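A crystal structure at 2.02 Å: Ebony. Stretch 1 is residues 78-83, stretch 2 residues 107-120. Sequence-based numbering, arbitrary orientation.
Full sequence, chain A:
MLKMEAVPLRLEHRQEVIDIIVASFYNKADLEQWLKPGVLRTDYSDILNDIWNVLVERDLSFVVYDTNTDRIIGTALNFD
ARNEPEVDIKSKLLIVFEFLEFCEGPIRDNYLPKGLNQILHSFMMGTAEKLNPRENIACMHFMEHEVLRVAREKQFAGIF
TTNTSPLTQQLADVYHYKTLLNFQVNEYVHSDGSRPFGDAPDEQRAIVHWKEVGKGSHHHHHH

Stretch 1 (78-83) NFDARN
Stretch 2 107-120: IRDNYLPKGLNQIL

The guanidinium of R82 is enclosed by stretch 2 on both faces and along its edge. I119 CD1 lies over one face, K114 CD over the opposite one, and backbone carbonyls and D109 OD1 line the edge. R82 NE and R82 NH1 both donate to P113 O (3.2 and 3.0 Å), R82 NH1 also donates to R108 O (2.8 Å), and R82 NH2 forms a salt bridge with D109 OD1 (3.0 Å). Arginine suits this pocket because its planar cation offers several donors in one plane; chi1 m, then chi2 and chi3 t, extend the chain, and chi4 is -75°. The stretches bury 620 Å² together, R82 giving the largest share, 167 Å². D109 OD1 also accepts from R108 NE (2.7 Å), so the carboxylate serves two cations.

The strands, 78-80 and 119-120, run antiparallel, with D80 and L120 a non-hydrogen-bonded pair (CA to CA, 4.9 Å). Just beyond, A81 N donates to I119 O (2.8 Å), and the small A81 CB packs 3.6 Å from I119 CG2.

D80, chi1 t, begins a type I turn (phi/psi A81 -57/-28, R82 -100/19) closed by N83 N to D80 O (2.9 Å). D80 OD1 accepts from R82 N (2.9 Å) and from a water that also binds G115 O and I119 N, while D80 OD2 accepts from N117 N (2.7 Å). G115, at phi/psi 101/165, has backbone angles that call for glycine.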

# COMPACT_ATOMS: atom_id res chain seq x y z
N ASN A 78 3.40 6.81 0.65
CA ASN A 78 2.53 7.26 1.72
C ASN A 78 1.93 8.61 1.38
O ASN A 78 2.55 9.43 0.70
CB ASN A 78 3.29 7.37 3.04
CG ASN A 78 4.02 6.11 3.38
OD1 ASN A 78 3.42 5.04 3.46
ND2 ASN A 78 5.34 6.20 3.55
N PHE A 79 0.71 8.83 1.88
CA PHE A 79 0.03 10.11 1.81
C PHE A 79 -0.60 10.41 3.17
O PHE A 79 -0.88 9.51 3.96
CB PHE A 79 -1.09 10.12 0.77
CG PHE A 79 -0.64 10.38 -0.63
CD1 PHE A 79 -0.04 11.59 -0.96
CD2 PHE A 79 -0.84 9.44 -1.63
CE1 PHE A 79 0.36 11.84 -2.26
CE2 PHE A 79 -0.44 9.69 -2.92
CZ PHE A 79 0.16 10.89 -3.24
N ASP A 80 -0.80 11.69 3.43
CA ASP A 80 -1.76 12.10 4.44
C ASP A 80 -3.14 11.60 4.01
O ASP A 80 -3.63 11.96 2.94
CB ASP A 80 -1.75 13.62 4.59
CG ASP A 80 -2.64 14.12 5.73
OD1 ASP A 80 -3.63 13.45 6.08
OD2 ASP A 80 -2.34 15.20 6.27
N ALA A 81 -3.75 10.75 4.85
CA ALA A 81 -5.03 10.15 4.47
C ALA A 81 -6.09 11.20 4.15
O ALA A 81 -7.00 10.94 3.36
CB ALA A 81 -5.53 9.24 5.59
N ARG A 82 -5.98 12.39 4.74
CA ARG A 82 -6.94 13.47 4.51
C ARG A 82 -6.43 14.51 3.51
O ARG A 82 -6.95 15.63 3.47
CB ARG A 82 -7.29 14.13 5.84
CG ARG A 82 -7.79 13.15 6.90
CD ARG A 82 -8.52 13.88 8.02
NE ARG A 82 -8.93 13.00 9.12
CZ ARG A 82 -9.95 12.15 9.05
NH1 ARG A 82 -10.27 11.40 10.10
NH2 ARG A 82 -10.66 12.05 7.94
N ASN A 83 -5.44 14.16 2.69
CA ASN A 83 -4.84 15.09 1.75
C ASN A 83 -4.25 14.32 0.57
O ASN A 83 -3.11 14.55 0.15
CB ASN A 83 -3.78 15.96 2.44
CG ASN A 83 -3.40 17.18 1.62
OD1 ASN A 83 -4.22 17.73 0.89
ND2 ASN A 83 -2.15 17.61 1.74
N ILE A 107 -14.43 4.00 8.88
CA ILE A 107 -13.55 3.99 10.04
C ILE A 107 -12.73 5.28 10.10
O ILE A 107 -12.67 5.95 11.14
CB ILE A 107 -12.65 2.75 10.01
CG1 ILE A 107 -13.49 1.48 10.15
CG2 ILE A 107 -11.58 2.86 11.08
CD1 ILE A 107 -12.72 0.19 9.92
N ARG A 108 -12.10 5.64 8.98
CA ARG A 108 -11.25 6.82 8.93
C ARG A 108 -11.99 8.08 9.35
O ARG A 108 -11.47 8.90 10.13
CB ARG A 108 -10.69 7.00 7.51
CG ARG A 108 -9.97 8.32 7.28
CD ARG A 108 -9.79 8.59 5.79
NE ARG A 108 -11.07 8.83 5.14
CZ ARG A 108 -11.51 8.16 4.08
NH1 ARG A 108 -10.77 7.20 3.54
NH2 ARG A 108 -12.70 8.45 3.55
N ASP A 109 -13.21 8.27 8.85
CA ASP A 109 -13.88 9.55 9.03
C ASP A 109 -14.72 9.63 10.30
O ASP A 109 -15.19 10.72 10.64
CB ASP A 109 -14.75 9.85 7.80
CG ASP A 109 -13.90 10.04 6.55
OD1 ASP A 109 -12.70 10.31 6.70
OD2 ASP A 109 -14.43 9.90 5.42
N ASN A 110 -14.89 8.53 11.03
CA ASN A 110 -15.71 8.54 12.23
C ASN A 110 -14.99 8.10 13.49
O ASN A 110 -15.48 8.40 14.59
CB ASN A 110 -16.94 7.65 12.04
CG ASN A 110 -17.84 8.15 10.94
OD1 ASN A 110 -18.57 9.13 11.12
ND2 ASN A 110 -17.79 7.49 9.79
N TYR A 111 -13.84 7.42 13.39
CA TYR A 111 -13.14 6.93 14.57
C TYR A 111 -11.70 7.42 14.69
O TYR A 111 -11.15 7.37 15.79
CB TYR A 111 -13.13 5.40 14.59
CG TYR A 111 -14.46 4.80 14.96
CD1 TYR A 111 -15.26 4.18 14.01
CD2 TYR A 111 -14.93 4.86 16.28
CE1 TYR A 111 -16.49 3.63 14.35
CE2 TYR A 111 -16.15 4.32 16.63
CZ TYR A 111 -16.93 3.70 15.66
OH TYR A 111 -18.14 3.16 16.01
N LEU A 112 -11.09 7.90 13.62
CA LEU A 112 -9.71 8.33 13.65
C LEU A 112 -9.61 9.85 13.79
O LEU A 112 -10.58 10.57 13.51
CB LEU A 112 -8.98 7.86 12.38
CG LEU A 112 -8.92 6.34 12.22
CD1 LEU A 112 -8.07 5.96 11.02
CD2 LEU A 112 -8.40 5.69 13.49
N PRO A 113 -8.46 10.37 14.23
CA PRO A 113 -8.37 11.81 14.51
C PRO A 113 -8.67 12.67 13.29
O PRO A 113 -8.28 12.35 12.16
CB PRO A 113 -6.91 11.99 14.96
CG PRO A 113 -6.50 10.65 15.45
CD PRO A 113 -7.22 9.67 14.59
N LYS A 114 -9.37 13.78 13.53
CA LYS A 114 -9.71 14.73 12.49
C LYS A 114 -8.54 15.68 12.24
O LYS A 114 -7.68 15.90 13.10
CB LYS A 114 -10.96 15.53 12.87
CG LYS A 114 -12.20 14.68 13.10
CD LYS A 114 -12.83 14.24 11.78
CE LYS A 114 -14.33 14.03 11.93
NZ LYS A 114 -14.66 12.78 12.66
N GLY A 115 -8.53 16.25 11.05
CA GLY A 115 -7.56 17.27 10.71
C GLY A 115 -6.41 16.74 9.87
O GLY A 115 -6.19 15.53 9.76
N LEU A 116 -5.68 17.66 9.27
CA LEU A 116 -4.52 17.32 8.47
C LEU A 116 -3.36 16.92 9.37
O LEU A 116 -3.33 17.24 10.56
CB LEU A 116 -4.12 18.49 7.56
CG LEU A 116 -4.80 18.63 6.19
CD1 LEU A 116 -6.29 18.28 6.23
CD2 LEU A 116 -4.61 20.05 5.65
N ASN A 117 -2.40 16.20 8.79
CA ASN A 117 -1.18 15.79 9.48
C ASN A 117 -1.49 14.90 10.68
O ASN A 117 -0.76 14.90 11.68
CB ASN A 117 -0.37 17.02 9.92
CG ASN A 117 1.07 16.67 10.24
OD1 ASN A 117 1.97 17.02 9.49
ND2 ASN A 117 1.29 15.98 11.36
N GLN A 118 -2.57 14.13 10.60
CA GLN A 118 -2.96 13.20 11.65
C GLN A 118 -2.81 11.75 11.24
O GLN A 118 -2.23 10.94 11.97
CB GLN A 118 -4.42 13.46 12.08
CG GLN A 118 -4.66 14.84 12.68
CD GLN A 118 -4.24 14.93 14.13
OE1 GLN A 118 -3.66 13.99 14.68
NE2 GLN A 118 -4.54 16.06 14.76
N ILE A 119 -3.32 11.39 10.07
CA ILE A 119 -3.37 10.00 9.62
C ILE A 119 -2.38 9.84 8.48
O ILE A 119 -2.58 10.38 7.39
CB ILE A 119 -4.78 9.61 9.19
CG1 ILE A 119 -5.80 10.00 10.27
CG2 ILE A 119 -4.85 8.13 8.91
CD1 ILE A 119 -7.23 9.72 9.86
N LEU A 120 -1.31 9.08 8.72
CA LEU A 120 -0.38 8.70 7.67
C LEU A 120 -0.89 7.43 7.00
O LEU A 120 -0.94 6.37 7.63
CB LEU A 120 1.03 8.49 8.22
CG LEU A 120 2.05 8.20 7.13
CD1 LEU A 120 2.21 9.42 6.22
CD2 LEU A 120 3.39 7.78 7.72
O HOH W 1 -4.44 13.43 8.67